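Local coordinates for protein ornithine aminotransferase (PDB 3LG0) that probably catalyses the pyridoxal-phosphate-dependent transfer of the delta-amino group of ornithine to 2-oxoglutarate, giving the 5-semialdehyde of glutamate and glutamate itself, at residues Glu200-Glu205 against Val235-Gly240; Leu239-Lys244 against Arg384-Leu389; Asp256-Gly261 against Ala273-Asp278. All coordinates share one frame; numbering follows the deposited sequence.

Contact 1: residues Glu200-Glu205 against Val235-Gly240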
# COMPACT_ATOMS: atom_id res chain seq x y z
N GLU A 200 -1.27 -7.04 -20.19
CA GLU A 200 -2.19 -5.91 -20.15
C GLU A 200 -3.02 -5.84 -21.44
O GLU A 200 -2.47 -5.97 -22.52
CB GLU A 200 -1.40 -4.61 -20.05
CG GLU A 200 -1.11 -4.10 -18.65
CD GLU A 200 -0.83 -2.59 -18.65
OE1 GLU A 200 -1.75 -1.77 -18.33
OE2 GLU A 200 0.31 -2.23 -19.02
N PRO A 201 -4.34 -5.61 -21.32
CA PRO A 201 -5.24 -5.52 -22.49
C PRO A 201 -4.84 -4.39 -23.44
O PRO A 201 -5.00 -4.52 -24.66
CB PRO A 201 -6.61 -5.26 -21.86
CG PRO A 201 -6.51 -5.84 -20.49
CD PRO A 201 -5.09 -5.58 -20.05
N VAL A 202 -4.36 -3.29 -22.88
CA VAL A 202 -3.54 -2.32 -23.63
C VAL A 202 -2.36 -1.87 -22.77
O VAL A 202 -2.50 -1.64 -21.57
CB VAL A 202 -4.35 -1.15 -24.26
CG1 VAL A 202 -5.84 -1.21 -23.92
CG2 VAL A 202 -3.73 0.21 -23.93
N GLN A 203 -1.19 -1.81 -23.39
CA GLN A 203 0.03 -1.49 -22.67
C GLN A 203 0.05 -0.02 -22.27
O GLN A 203 -0.03 0.84 -23.13
CB GLN A 203 1.26 -1.83 -23.49
CG GLN A 203 1.58 -3.32 -23.53
CD GLN A 203 2.98 -3.57 -24.03
OE1 GLN A 203 3.44 -2.94 -24.99
NE2 GLN A 203 3.69 -4.48 -23.37
N GLY A 204 0.14 0.24 -20.97
CA GLY A 204 0.09 1.60 -20.46
C GLY A 204 1.45 2.26 -20.47
O GLY A 204 1.69 3.22 -21.20
N GLU A 205 2.34 1.74 -19.63
CA GLU A 205 3.68 2.28 -19.48
C GLU A 205 4.47 2.34 -20.79
O GLU A 205 5.36 3.18 -20.94
CB GLU A 205 4.45 1.50 -18.40
CG GLU A 205 5.84 2.07 -18.08
CD GLU A 205 5.80 3.50 -17.54
OE1 GLU A 205 6.86 4.17 -17.55
OE2 GLU A 205 4.72 3.96 -17.10
N VAL A 235 -5.47 -3.29 -14.03
CA VAL A 235 -5.35 -2.27 -13.00
C VAL A 235 -5.58 -0.86 -13.60
O VAL A 235 -6.20 -0.02 -12.98
CB VAL A 235 -3.98 -2.34 -12.31
CG1 VAL A 235 -3.80 -1.16 -11.36
CG2 VAL A 235 -3.84 -3.65 -11.56
N GLN A 236 -5.10 -0.65 -14.82
CA GLN A 236 -5.31 0.62 -15.53
C GLN A 236 -6.44 0.57 -16.56
O GLN A 236 -7.16 1.54 -16.74
CB GLN A 236 -4.04 1.03 -16.27
CG GLN A 236 -2.78 1.01 -15.41
CD GLN A 236 -2.58 2.32 -14.68
OE1 GLN A 236 -2.93 3.39 -15.17
NE2 GLN A 236 -1.99 2.23 -13.48
N THR A 237 -6.54 -0.56 -17.27
CA THR A 237 -7.44 -0.64 -18.41
C THR A 237 -8.90 -0.92 -18.04
O THR A 237 -9.81 -0.68 -18.84
CB THR A 237 -7.01 -1.73 -19.38
OG1 THR A 237 -7.12 -3.00 -18.73
CG2 THR A 237 -5.59 -1.49 -19.85
N GLY A 238 -9.12 -1.42 -16.83
CA GLY A 238 -10.45 -1.86 -16.44
C GLY A 238 -11.35 -0.75 -15.95
O GLY A 238 -11.02 0.43 -16.06
N LEU A 239 -12.51 -1.14 -15.41
CA LEU A 239 -13.40 -0.22 -14.73
C LEU A 239 -13.81 1.01 -15.56
O LEU A 239 -13.84 2.14 -15.06
CB LEU A 239 -12.78 0.22 -13.40
CG LEU A 239 -12.36 -0.92 -12.47
CD1 LEU A 239 -11.93 -0.36 -11.13
CD2 LEU A 239 -13.45 -1.95 -12.27
N GLY A 240 -14.16 0.78 -16.82
CA GLY A 240 -14.68 1.84 -17.67
C GLY A 240 -13.67 2.57 -18.55
O GLY A 240 -14.05 3.13 -19.57
O HOH W 1 -4.23 -2.30 -17.06
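The carboxylate of Glu200, whose extended chain brings OE1 near Thr237, is gripped at both oxygens. OE2 accepts a nearly straight bond from Gly204 N at 3.2 Å (174° at the hydrogen), the donor lying above the carboxylate plane, and a second bond from Asn146. OE1 serves the other segment: water 1 donates to Glu200 OE1 at 2.8 Å and accepts from Thr237 N at 2.9 Å. This one water is therefore the polar link between the segments, where no direct hydrogen bond forms.

The rest is close packing around Thr237. Its OG1 stands between the backbone N and the carbonyl carbon (chi1 65°), where it lies against the ring of Pro201, with Thr237 OG1 and Pro201 CG 3.4 Å apart, while its polar need is met by Glu234. The same torsion sets the methyl anti to the carbonyl carbon, against Val202: Thr237 CG2 comes to 3.5 Å from Val202 O and lies 4.1 Å from Val202 CG1. Threonine suits this place because one branch can bond while the other packs. Gln236 adds its CB and CG at the OE1 end of Glu200, and its side chain also touches Lys262, the probable cofactor lysine.

Both segments leave the ends of neighbouring parallel strands, 194-199 and 229-233, as loops, and Leu349 of strand 349-354 packs on both Val202 and Thr237. With two donors on one oxygen and a donating water on the other, the buried acid of Glu200 is probably stabilised as the anion, and the bond to Gly204 N probably helps hold the loop after strand 194-199 in shape.

Contact 2: residues Leu239-Lys244 against Arg384-Leu389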
# COMPACT_ATOMS: atom_id res chain seq x y z
N LEU A 239 -12.51 -1.14 -15.41
CA LEU A 239 -13.40 -0.22 -14.73
C LEU A 239 -13.81 1.01 -15.56
O LEU A 239 -13.84 2.14 -15.06
CB LEU A 239 -12.78 0.22 -13.40
CG LEU A 239 -12.36 -0.92 -12.47
CD1 LEU A 239 -11.93 -0.36 -11.13
CD2 LEU A 239 -13.45 -1.95 -12.27
N GLY A 240 -14.16 0.78 -16.82
CA GLY A 240 -14.68 1.84 -17.67
C GLY A 240 -13.67 2.57 -18.55
O GLY A 240 -14.05 3.13 -19.57
N ARG A 241 -12.39 2.56 -18.17
CA ARG A 241 -11.38 3.34 -18.88
C ARG A 241 -11.45 3.18 -20.41
O ARG A 241 -11.34 4.16 -21.13
CB ARG A 241 -9.96 3.04 -18.34
CG ARG A 241 -8.81 3.75 -19.06
CD ARG A 241 -8.97 5.27 -19.18
NE ARG A 241 -9.17 5.94 -17.90
CZ ARG A 241 -9.49 7.22 -17.75
NH1 ARG A 241 -9.65 8.00 -18.81
NH2 ARG A 241 -9.66 7.72 -16.54
N THR A 242 -11.64 1.95 -20.89
CA THR A 242 -11.69 1.71 -22.33
C THR A 242 -13.10 1.47 -22.84
O THR A 242 -13.28 1.01 -23.96
CB THR A 242 -10.83 0.51 -22.74
OG1 THR A 242 -11.47 -0.70 -22.31
CG2 THR A 242 -9.44 0.59 -22.12
N GLY A 243 -14.10 1.77 -22.03
CA GLY A 243 -15.48 1.53 -22.43
C GLY A 243 -16.19 0.38 -21.72
O GLY A 243 -17.42 0.37 -21.66
N LYS A 244 -15.43 -0.57 -21.18
CA LYS A 244 -16.02 -1.75 -20.52
C LYS A 244 -15.53 -1.91 -19.07
O LYS A 244 -14.52 -1.33 -18.68
CB LYS A 244 -15.68 -3.02 -21.29
CG LYS A 244 -16.21 -3.08 -22.72
CD LYS A 244 -17.72 -2.85 -22.73
CE LYS A 244 -18.26 -2.83 -24.16
NZ LYS A 244 -19.70 -2.41 -24.18
N ARG A 384 0.12 11.22 -22.01
CA ARG A 384 -1.08 10.50 -21.60
C ARG A 384 -2.32 11.39 -21.72
O ARG A 384 -2.32 12.56 -21.34
CB ARG A 384 -0.88 10.03 -20.15
CG ARG A 384 -1.97 9.17 -19.55
CD ARG A 384 -2.14 7.86 -20.29
NE ARG A 384 -0.96 6.99 -20.21
CZ ARG A 384 -0.80 6.03 -19.30
NH1 ARG A 384 -1.71 5.85 -18.37
NH2 ARG A 384 0.28 5.26 -19.32
N LEU A 385 -3.40 10.85 -22.28
CA LEU A 385 -4.63 11.61 -22.36
C LEU A 385 -5.74 10.75 -21.77
O LEU A 385 -6.34 9.94 -22.48
CB LEU A 385 -4.95 12.00 -23.81
CG LEU A 385 -4.02 13.03 -24.45
CD1 LEU A 385 -4.27 13.15 -25.94
CD2 LEU A 385 -4.17 14.38 -23.77
N THR A 386 -5.97 10.89 -20.47
CA THR A 386 -6.94 10.06 -19.77
C THR A 386 -7.71 10.85 -18.73
O THR A 386 -7.30 10.90 -17.57
CB THR A 386 -6.29 8.84 -19.07
OG1 THR A 386 -5.23 9.29 -18.22
CG2 THR A 386 -5.71 7.85 -20.08
N PRO A 387 -8.82 11.47 -19.15
CA PRO A 387 -9.71 12.28 -18.30
C PRO A 387 -10.66 11.42 -17.50
O PRO A 387 -10.93 10.28 -17.87
CB PRO A 387 -10.54 13.06 -19.32
CG PRO A 387 -10.63 12.13 -20.50
CD PRO A 387 -9.28 11.43 -20.55
N PRO A 388 -11.18 11.95 -16.40
CA PRO A 388 -12.19 11.17 -15.70
C PRO A 388 -13.34 10.87 -16.67
O PRO A 388 -13.59 11.66 -17.60
CB PRO A 388 -12.66 12.12 -14.59
CG PRO A 388 -11.53 13.08 -14.41
CD PRO A 388 -10.93 13.26 -15.77
N LEU A 389 -14.03 9.76 -16.44
CA LEU A 389 -15.00 9.26 -17.39
C LEU A 389 -16.36 9.98 -17.34
O LEU A 389 -17.22 9.74 -18.17
CB LEU A 389 -15.18 7.74 -17.23
CG LEU A 389 -13.90 6.90 -17.12
CD1 LEU A 389 -14.22 5.43 -16.96
CD2 LEU A 389 -13.00 7.11 -18.31
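Arg241 and Pro387 carry the polar part of this contact. The carbonyl oxygen of Pro387 lies near the guanidinium plane, at its edge, and takes one good bond from Arg241 NH1 at 2.8 Å, bent to 150° at the hydrogen, and a weak one from Arg241 NH2 at 3.2 Å. NH1 also reaches Leu348 O and NH2 reaches Asn59, so the buried cation is met by several oxygens. The side chain gets there by leaving the backbone with CG anti to N (chi1 177°) and then folding at chi2 and chi3, which brings its tip round to the 384-389 segment.

Apolar groups close the flat faces of the guanidinium. Leu389 CD2 sits 3.4 Å above the plane, over its centre, and Thr386 CB lies 3.5 Å from it on the opposite face, toward the rim. Thr386 can offer its carbon side to the cation because its hydroxyl turns elsewhere, to the carbonyl of Leu52.

The second leucine branch packs on bare backbone, with Leu389 CD1 only 3.3 Å from Gly240 C. With no side chain, Gly240 lets that methyl lie directly on its backbone, and its positive phi (95°) would press a side chain against the carbonyl oxygen of Leu239, which glycine avoids. Gly240 opens a type I turn, closed by the bond from Gly243 N to Gly240 O at 2.8 Å, and this turn presents Arg241.

The arginine thus fits between the loop after strand 229-233 and the end of strand 382-385, with Ser53 of helix 53-56 and Leu349 of strand 349-354 touching its side chain, while Leu239 packs on helix 297-312.

Contact 3: residues Asp256-Gly261 against Ala273-Asp278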
# COMPACT_ATOMS: atom_id res chain seq x y z
N ASP A 256 -8.26 -16.26 -16.88
CA ASP A 256 -8.36 -17.09 -15.68
C ASP A 256 -8.21 -16.24 -14.42
O ASP A 256 -8.84 -16.51 -13.40
CB ASP A 256 -7.28 -18.16 -15.66
CG ASP A 256 -7.32 -19.05 -16.87
OD1 ASP A 256 -8.32 -19.78 -17.03
OD2 ASP A 256 -6.36 -19.02 -17.67
N VAL A 257 -7.37 -15.21 -14.52
CA VAL A 257 -7.07 -14.35 -13.38
C VAL A 257 -7.12 -12.89 -13.81
O VAL A 257 -6.56 -12.50 -14.83
CB VAL A 257 -5.68 -14.68 -12.81
CG1 VAL A 257 -5.36 -13.77 -11.63
CG2 VAL A 257 -5.61 -16.17 -12.38
N ILE A 258 -7.82 -12.07 -13.03
CA ILE A 258 -7.89 -10.63 -13.28
C ILE A 258 -7.23 -9.86 -12.14
O ILE A 258 -7.44 -10.18 -10.97
CB ILE A 258 -9.35 -10.16 -13.38
CG1 ILE A 258 -10.07 -10.89 -14.51
CG2 ILE A 258 -9.41 -8.64 -13.60
CD1 ILE A 258 -9.73 -10.38 -15.88
N LEU A 259 -6.42 -8.85 -12.49
CA LEU A 259 -5.91 -7.85 -11.53
C LEU A 259 -6.66 -6.51 -11.66
O LEU A 259 -6.76 -5.95 -12.76
CB LEU A 259 -4.42 -7.56 -11.73
CG LEU A 259 -3.38 -8.65 -11.90
CD1 LEU A 259 -2.00 -8.06 -11.56
CD2 LEU A 259 -3.70 -9.80 -11.01
N LEU A 260 -7.15 -5.98 -10.55
CA LEU A 260 -7.84 -4.70 -10.54
C LEU A 260 -7.20 -3.75 -9.54
O LEU A 260 -6.57 -4.19 -8.57
CB LEU A 260 -9.31 -4.89 -10.14
CG LEU A 260 -10.25 -5.70 -11.04
CD1 LEU A 260 -11.63 -5.82 -10.40
CD2 LEU A 260 -10.37 -5.04 -12.41
N GLY A 261 -7.37 -2.45 -9.76
CA GLY A 261 -6.90 -1.44 -8.81
C GLY A 261 -7.38 -0.03 -9.12
O GLY A 261 -8.43 0.13 -9.72
N ALA A 273 -7.09 -5.68 -6.14
CA ALA A 273 -7.72 -7.00 -6.00
C ALA A 273 -7.26 -7.99 -7.06
O ALA A 273 -6.92 -7.62 -8.18
CB ALA A 273 -9.28 -6.86 -6.06
N ILE A 274 -7.28 -9.26 -6.68
CA ILE A 274 -7.11 -10.34 -7.62
C ILE A 274 -8.40 -11.17 -7.64
O ILE A 274 -8.94 -11.54 -6.60
CB ILE A 274 -5.91 -11.21 -7.25
CG1 ILE A 274 -4.61 -10.44 -7.46
CG2 ILE A 274 -5.88 -12.46 -8.09
CD1 ILE A 274 -3.40 -11.13 -6.83
N LEU A 275 -8.90 -11.45 -8.84
CA LEU A 275 -10.08 -12.30 -8.99
C LEU A 275 -9.67 -13.57 -9.71
O LEU A 275 -8.93 -13.52 -10.70
CB LEU A 275 -11.16 -11.63 -9.82
CG LEU A 275 -11.83 -10.37 -9.30
CD1 LEU A 275 -12.19 -9.48 -10.49
CD2 LEU A 275 -13.06 -10.74 -8.48
N ALA A 276 -10.17 -14.70 -9.23
CA ALA A 276 -9.84 -15.98 -9.82
C ALA A 276 -10.87 -17.00 -9.35
O ALA A 276 -11.58 -16.76 -8.37
CB ALA A 276 -8.42 -16.40 -9.42
N ASN A 277 -10.96 -18.12 -10.05
CA ASN A 277 -11.87 -19.18 -9.63
C ASN A 277 -11.24 -20.10 -8.60
O ASN A 277 -10.03 -20.04 -8.38
CB ASN A 277 -12.35 -19.98 -10.84
CG ASN A 277 -13.31 -19.20 -11.68
OD1 ASN A 277 -14.14 -18.44 -11.17
ND2 ASN A 277 -13.22 -19.37 -13.00
N ASP A 278 -12.05 -20.95 -7.98
CA ASP A 278 -11.57 -21.86 -6.92
C ASP A 278 -10.34 -22.70 -7.27
O ASP A 278 -9.44 -22.83 -6.45
CB ASP A 278 -12.70 -22.74 -6.40
CG ASP A 278 -13.64 -22.01 -5.47
OD1 ASP A 278 -13.24 -20.96 -4.93
OD2 ASP A 278 -14.77 -22.48 -5.26
O HOH W 2 -9.69 -18.69 -12.28
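Leu259 and Ile274 both set their gamma branch anti to the carbonyl carbon (CG, chi1 -47°; CG1, chi1 -69°), which lays each gamma carbon beside its own backbone N. The two side chains run side by side, and Leu259 CD2 meets Ile274 CG1 at 3.7 Å. On the same face Val257 CG1 touches Ile274 CG2 at 3.8 Å. On the opposite face, which carries Ile258, Leu260, Ala273 and Leu275, Leu260 CD1 and Leu275 CD1 meet tip to tip at 3.7 Å, with small Ala273 paired beside Leu260.

Strands 257-260 and 273-276 run antiparallel at 162°. Ile258 with Leu275 and Leu260 with Ala273 form hydrogen-bonded pairs; the bond from Leu275 N to Ile258 O is 2.9 Å, and that from Leu260 N to Ala273 O is equally short. Beyond the Val257 end of the ladder, water 2 donates to Asp256 O and accepts from Asn277 N.

Strand 272-276 also pairs antiparallel with strand 105-109, the arrangement of the seven-stranded sheet in fold-type I enzymes. Helix 112-129 covers the Leu259 and Ile274 face. Apolar valine, isoleucine, leucine and alanine line both faces while backbone bonds join the strands, whose connecting loop holds Lys262, probably the cofactor-bearing lysine.

How the contacts relate
All three contacts are buried, but they differ in depth and chemistry. Contact 1 lies nearest the centre of the chain and depends on a water and a buried acid; contact 2, about 9 Å away between centres, depends on a buried arginine, while contact 3 is regular backbone pairing with hydrocarbon faces. Contacts 1 and 2 share Leu239 and Gly240, so the loop after strand 229-233 binds one neighbouring loop and then the end of strand 382-385, joining the two sheets. Contact 3 belongs to the sheet of strands 229-233 and 257-260 alone, yet Val235, in the 235-240 segment, packs against Leu259 and Gly261, and Leu239 CD1 lies 3.8 Å from Gly261 O.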